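Local coordinates for peptidoglycan N-acetylglucosamine deacetylase (Bacillus cereus, PDB 4L1G), which catalyses the zinc-dependent removal of acetyl groups from N-acetylglucosamine residues of peptidoglycan, and also acts on soluble chitin substrates and N-acetylchitooligomers, at residues Ala76-Asp81 against Val221-Ser226; Lys101-Leu106 against Gly125-Asn130. All coordinates share one frame; numbering follows the deposited sequence.

Contact 1: Ala76-Asp81 against Val221-Ser226; sequences ALTFDD and VILQHS. With ACT (acetate ion), chain F.
Two parallel strands of the polysaccharide deacetylase barrel, 76-80 and 221-225, pair in register and carry catalytic-site residues at their C-terminal ends. Backbone bonds run from Ile222 N to Ala76 O through to Ser226 N, which meets Asp80 O at 2.8 Å. Midway, Ile222 O is gripped twice by one residue: Thr78 N and Thr78 OG1 arrive from opposite faces of the carbonyl plane, the hydroxyl at 2.6 Å. OG1 can do this because chi1 of 68° sets it between the backbone N and the carbonyl carbon; Arg169 also bonds it. On the face bearing Leu77 and Phe79, the Gln224 side chain runs alongside the Phe79 ring, its OE1 3.4 Å from Phe79 CE2. A water sits within hydrogen-bonding distance of Gln224 OE1 (2.7 Å) and Thr78 O, while Gln224 NE2 bonds Ser235. On the other face, Leu223 CD1 packs 3.3 Å from OD2 of Asp80, the predicted proton acceptor, whose OD1 forms a salt bridge with Arg169. Asp81, a zinc ligand with His131 and His135, places OD2 at the edge of the His225 ring, 3.3 Å from CD2, and that oxygen accepts from Thr227. His225, the predicted proton donor, gives its NE2 hydrogen to OXT (2.9 Å) of an acetate, probably from the crystallisation liquor and also held by Tyr172 N. Register thus sets predicted base and acid beside the acetate, with Asp81 next to them, a position consistent with that of the acetate product.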
loop_
_atom_site.group_PDB
_atom_site.type_symbol
_atom_site.label_atom_id
_atom_site.label_comp_id
_atom_site.label_asym_id
_atom_site.label_seq_id
_atom_site.Cartn_x
_atom_site.Cartn_y
_atom_site.Cartn_z
ATOM N N ALA A 76 7.977 -5.389 -3.126
ATOM C CA ALA A 76 7.463 -4.262 -2.358
ATOM C C ALA A 76 6.438 -4.686 -1.310
ATOM O O ALA A 76 5.428 -5.313 -1.634
ATOM C CB ALA A 76 6.865 -3.211 -3.291
ATOM N N LEU A 77 6.712 -4.344 -0.055
ATOM C CA LEU A 77 5.738 -4.513 1.017
ATOM C C LEU A 77 4.813 -3.300 1.055
ATOM O O LEU A 77 5.276 -2.159 1.031
ATOM C CB LEU A 77 6.437 -4.664 2.369
ATOM C CG LEU A 77 7.212 -5.953 2.644
ATOM C CD1 LEU A 77 8.102 -5.790 3.868
ATOM C CD2 LEU A 77 6.258 -7.119 2.828
ATOM N N THR A 78 3.508 -3.548 1.096
ATOM C CA THR A 78 2.533 -2.470 1.236
ATOM C C THR A 78 1.547 -2.799 2.347
ATOM O O THR A 78 1.231 -3.967 2.579
ATOM C CB THR A 78 1.763 -2.198 -0.075
ATOM O OG1 THR A 78 0.905 -3.306 -0.374
ATOM C CG2 THR A 78 2.726 -1.966 -1.237
ATOM N N PHE A 79 1.066 -1.765 3.034
ATOM C CA PHE A 79 0.154 -1.939 4.161
ATOM C C PHE A 79 -1.052 -1.005 4.047
ATOM O O PHE A 79 -0.897 0.206 3.876
ATOM C CB PHE A 79 0.892 -1.699 5.482
ATOM C CG PHE A 79 2.088 -2.592 5.684
ATOM C CD1 PHE A 79 3.344 -2.206 5.239
ATOM C CD2 PHE A 79 1.956 -3.815 6.319
ATOM C CE1 PHE A 79 4.447 -3.027 5.421
ATOM C CE2 PHE A 79 3.055 -4.640 6.505
ATOM C CZ PHE A 79 4.302 -4.245 6.054
ATOM N N ASP A 80 -2.252 -1.572 4.152
ATOM C CA ASP A 80 -3.490 -0.822 3.943
ATOM C C ASP A 80 -4.228 -0.475 5.232
ATOM O O ASP A 80 -4.080 -1.162 6.245
ATOM C CB ASP A 80 -4.435 -1.612 3.037
ATOM C CG ASP A 80 -4.072 -1.502 1.574
ATOM O OD1 ASP A 80 -3.031 -0.889 1.256
ATOM O OD2 ASP A 80 -4.833 -2.035 0.739
ATOM N N ASP A 81 -5.013 0.602 5.165
ATOM C CA ASP A 81 -6.005 0.988 6.182
ATOM C C ASP A 81 -5.472 1.740 7.401
ATOM O O ASP A 81 -6.235 2.068 8.310
ATOM C CB ASP A 81 -6.860 -0.206 6.631
ATOM C CG ASP A 81 -7.560 -0.887 5.477
ATOM O OD1 ASP A 81 -7.674 -0.264 4.402
ATOM O OD2 ASP A 81 -7.999 -2.046 5.651
ATOM N N VAL A 221 4.178 -7.250 -5.647
ATOM C CA VAL A 221 3.648 -6.294 -4.688
ATOM C C VAL A 221 2.785 -7.039 -3.677
ATOM O O VAL A 221 1.749 -7.607 -4.025
ATOM C CB VAL A 221 2.832 -5.181 -5.370
ATOM C CG1 VAL A 221 2.189 -4.279 -4.328
ATOM C CG2 VAL A 221 3.721 -4.373 -6.305
ATOM N N ILE A 222 3.232 -7.045 -2.427
ATOM C CA ILE A 222 2.581 -7.808 -1.367
ATOM C C ILE A 222 1.562 -6.947 -0.622
ATOM O O ILE A 222 1.807 -5.765 -0.373
ATOM C CB ILE A 222 3.636 -8.359 -0.383
ATOM C CG1 ILE A 222 4.697 -9.158 -1.148
ATOM C CG2 ILE A 222 2.987 -9.211 0.696
ATOM C CD1 ILE A 222 5.948 -9.452 -0.343
ATOM N N LEU A 223 0.418 -7.538 -0.279
ATOM C CA LEU A 223 -0.632 -6.818 0.440
ATOM C C LEU A 223 -0.794 -7.282 1.884
ATOM O O LEU A 223 -1.108 -8.444 2.147
ATOM C CB LEU A 223 -1.978 -6.947 -0.279
ATOM C CG LEU A 223 -3.178 -6.364 0.478
ATOM C CD1 LEU A 223 -3.086 -4.847 0.559
ATOM C CD2 LEU A 223 -4.497 -6.788 -0.149
ATOM N N GLN A 224 -0.583 -6.357 2.814
ATOM C CA GLN A 224 -0.897 -6.584 4.219
ATOM C C GLN A 224 -1.738 -5.424 4.754
ATOM O O GLN A 224 -1.928 -4.420 4.065
ATOM C CB GLN A 224 0.379 -6.753 5.040
ATOM C CG GLN A 224 1.051 -8.098 4.850
ATOM C CD GLN A 224 2.411 -8.166 5.504
ATOM O OE1 GLN A 224 3.385 -7.613 4.992
ATOM N NE2 GLN A 224 2.488 -8.845 6.643
ATOM N N HIS A 225 -2.241 -5.564 5.977
ATOM C CA HIS A 225 -3.114 -4.547 6.554
ATOM C C HIS A 225 -2.649 -4.072 7.926
ATOM O O HIS A 225 -2.017 -4.814 8.676
ATOM C CB HIS A 225 -4.555 -5.065 6.657
ATOM C CG HIS A 225 -5.217 -5.289 5.333
ATOM N ND1 HIS A 225 -5.121 -6.478 4.642
ATOM C CD2 HIS A 225 -5.984 -4.472 4.571
ATOM C CE1 HIS A 225 -5.800 -6.385 3.512
ATOM N NE2 HIS A 225 -6.333 -5.178 3.445
ATOM N N SER A 226 -2.966 -2.821 8.241
ATOM C CA SER A 226 -2.778 -2.290 9.584
ATOM C C SER A 226 -4.066 -1.596 10.016
ATOM O O SER A 226 -4.047 -0.477 10.526
ATOM C CB SER A 226 -1.589 -1.327 9.636
ATOM O OG SER A 226 -1.716 -0.302 8.667
HETATM C C ACT F . -8.037 -3.220 0.571
HETATM O O ACT F . -9.223 -3.557 0.774
HETATM O OXT ACT F . -7.299 -3.201 1.578
HETATM C CH3 ACT F . -7.529 -2.861 -0.796
HETATM O O HOH W 1 3.069 -6.321 2.598
HETATM O O HOH W 2 -1.678 1.403 6.252
#

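Contact 2: Lys101-Leu106 against Gly125-Asn130; sequences KATFFL and GHVIGN
Gly125 O meets the aliphatic part of Lys101, 3.6 Å from its CD; the lysine chain bends at chi2 (-62°), and its NZ bonds the carbonyl of Glu124. At His126 a side chain takes over the pairing before the strand begins: ND1, unprotonated, accepts Ala102 N at 3.0 Å, with the donor nearly in the ring plane. One face of this imidazole receives the edge of Phe104, whose CE1 lies 3.9 Å from His126 CG, in an edge-to-face pair with planes at 71°. Val127 then starts the regular parallel pairing, its N bonded to Ala102 O and its O taking Phe104 N at 2.8 Å. Ile128 CG2 packs against Leu106 CD1 (3.7 Å) on the face covered by helix 143-161, where Leu157 touches both. Gly129 bonds through both backbone groups, N to Phe104 O and O to Leu106 N, each donor lying well above its carbonyl plane. The Phe105 ring lies against this glycine, CD2 3.7 Å from its CA, where a CB would collide with the ring. Asn130 closes the segment by bringing its backbone O to the edge of the Phe105 ring, while its side chain bonds Thr132, Ile150 and Glu154. The imidazole bond to Ala102 helps to fix the rotation of the His126 ring and probably disfavours protonation at ND1, and the absence of a side chain at Gly129 lets the Phe105 ring approach the neighbouring strand's backbone closely.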
loop_
_atom_site.group_PDB
_atom_site.type_symbol
_atom_site.label_atom_id
_atom_site.label_comp_id
_atom_site.label_asym_id
_atom_site.label_seq_id
_atom_site.Cartn_x
_atom_site.Cartn_y
_atom_site.Cartn_z
ATOM N N LYS A 101 12.269 -0.378 3.813
ATOM C CA LYS A 101 11.234 0.632 3.666
ATOM C C LYS A 101 10.020 -0.009 3.006
ATOM O O LYS A 101 10.157 -0.936 2.206
ATOM C CB LYS A 101 11.733 1.800 2.814
ATOM C CG LYS A 101 13.072 2.372 3.251
ATOM C CD LYS A 101 13.008 2.944 4.653
ATOM C CE LYS A 101 14.355 3.515 5.066
ATOM N NZ LYS A 101 14.333 4.018 6.465
ATOM N N ALA A 102 8.835 0.484 3.346
ATOM C CA ALA A 102 7.607 -0.026 2.755
ATOM C C ALA A 102 6.710 1.122 2.321
ATOM O O ALA A 102 7.075 2.292 2.444
ATOM C CB ALA A 102 6.879 -0.932 3.736
ATOM N N THR A 103 5.533 0.779 1.813
ATOM C CA THR A 103 4.579 1.775 1.358
ATOM C C THR A 103 3.280 1.631 2.138
ATOM O O THR A 103 2.756 0.526 2.287
ATOM C CB THR A 103 4.308 1.633 -0.152
ATOM O OG1 THR A 103 5.555 1.621 -0.858
ATOM C CG2 THR A 103 3.457 2.788 -0.657
ATOM N N PHE A 104 2.771 2.748 2.646
ATOM C CA PHE A 104 1.559 2.734 3.456
ATOM C C PHE A 104 0.401 3.467 2.784
ATOM O O PHE A 104 0.454 4.681 2.581
ATOM C CB PHE A 104 1.826 3.350 4.833
ATOM C CG PHE A 104 2.699 2.506 5.714
ATOM C CD1 PHE A 104 4.075 2.492 5.543
ATOM C CD2 PHE A 104 2.146 1.735 6.721
ATOM C CE1 PHE A 104 4.882 1.717 6.359
ATOM C CE2 PHE A 104 2.947 0.958 7.539
ATOM C CZ PHE A 104 4.318 0.949 7.358
ATOM N N PHE A 105 -0.646 2.724 2.442
ATOM C CA PHE A 105 -1.855 3.329 1.903
ATOM C C PHE A 105 -2.804 3.678 3.043
ATOM O O PHE A 105 -3.476 2.809 3.599
ATOM C CB PHE A 105 -2.522 2.401 0.886
ATOM C CG PHE A 105 -1.785 2.313 -0.420
ATOM C CD1 PHE A 105 -0.960 1.235 -0.696
ATOM C CD2 PHE A 105 -1.904 3.321 -1.365
ATOM C CE1 PHE A 105 -0.273 1.156 -1.897
ATOM C CE2 PHE A 105 -1.222 3.249 -2.568
ATOM C CZ PHE A 105 -0.405 2.164 -2.834
ATOM N N LEU A 106 -2.842 4.959 3.392
ATOM C CA LEU A 106 -3.563 5.409 4.576
ATOM C C LEU A 106 -4.973 5.901 4.264
ATOM O O LEU A 106 -5.204 6.544 3.242
ATOM C CB LEU A 106 -2.778 6.517 5.279
ATOM C CG LEU A 106 -1.320 6.213 5.630
ATOM C CD1 LEU A 106 -0.674 7.422 6.295
ATOM C CD2 LEU A 106 -1.210 4.978 6.513
ATOM N N GLY A 125 11.279 7.240 6.550
ATOM C CA GLY A 125 11.693 6.916 5.197
ATOM C C GLY A 125 10.725 6.081 4.384
ATOM O O GLY A 125 11.056 5.633 3.286
ATOM N N HIS A 126 9.527 5.865 4.912
ATOM C CA HIS A 126 8.523 5.100 4.187
ATOM C C HIS A 126 7.722 6.022 3.278
ATOM O O HIS A 126 7.728 7.240 3.453
ATOM C CB HIS A 126 7.593 4.372 5.157
ATOM C CG HIS A 126 8.309 3.475 6.117
ATOM N ND1 HIS A 126 8.894 2.288 5.733
ATOM C CD2 HIS A 126 8.535 3.592 7.446
ATOM C CE1 HIS A 126 9.448 1.711 6.785
ATOM N NE2 HIS A 126 9.243 2.482 7.838
ATOM N N VAL A 127 7.037 5.436 2.305
ATOM C CA VAL A 127 6.225 6.210 1.377
ATOM C C VAL A 127 4.746 6.072 1.729
ATOM O O VAL A 127 4.278 4.985 2.073
ATOM C CB VAL A 127 6.483 5.778 -0.082
ATOM C CG1 VAL A 127 5.531 6.485 -1.039
ATOM C CG2 VAL A 127 7.931 6.060 -0.463
ATOM N N ILE A 128 4.023 7.187 1.659
ATOM C CA ILE A 128 2.601 7.213 1.974
ATOM C C ILE A 128 1.755 7.251 0.703
ATOM O O ILE A 128 2.053 7.993 -0.232
ATOM C CB ILE A 128 2.260 8.421 2.873
ATOM C CG1 ILE A 128 2.938 8.264 4.237
ATOM C CG2 ILE A 128 0.753 8.571 3.039
ATOM C CD1 ILE A 128 2.763 9.448 5.146
ATOM N N GLY A 129 0.707 6.433 0.668
ATOM C CA GLY A 129 -0.215 6.428 -0.451
ATOM C C GLY A 129 -1.622 6.812 -0.030
ATOM O O GLY A 129 -1.953 6.789 1.155
ATOM N N ASN A 130 -2.449 7.157 -1.011
ATOM C CA ASN A 130 -3.830 7.567 -0.772
ATOM C C ASN A 130 -4.781 6.373 -0.866
ATOM O O ASN A 130 -4.891 5.745 -1.914
ATOM C CB ASN A 130 -4.217 8.650 -1.789
ATOM C CG ASN A 130 -5.559 9.303 -1.488
ATOM O OD1 ASN A 130 -6.488 8.666 -0.993
ATOM N ND2 ASN A 130 -5.665 10.589 -1.804
#

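Strands 74-80 and 103-106 are neighbours in one parallel sheet, so contact 1 and contact 2 share a seam, their centres about 9 Å apart; along the chain, contact 2 is nested within the loop that contact 1 closes. Phe79 binds strand 103-106 twice, its N 2.9 Å from Thr103 O and its O 2.9 Å from Phe105 N, both probable hydrogen bonds, and its ring meets that of Phe104 between sheet and helices. On the catalytic side, Phe105 CB packs 3.3 Å from Asp80 OD1, and the Phe105 side chain also approaches zinc-binding His131, which follows segment 125-130. Contact 2 thereby lines one flank of the site to which contact 1 supplies Asp80, Asp81 and His225.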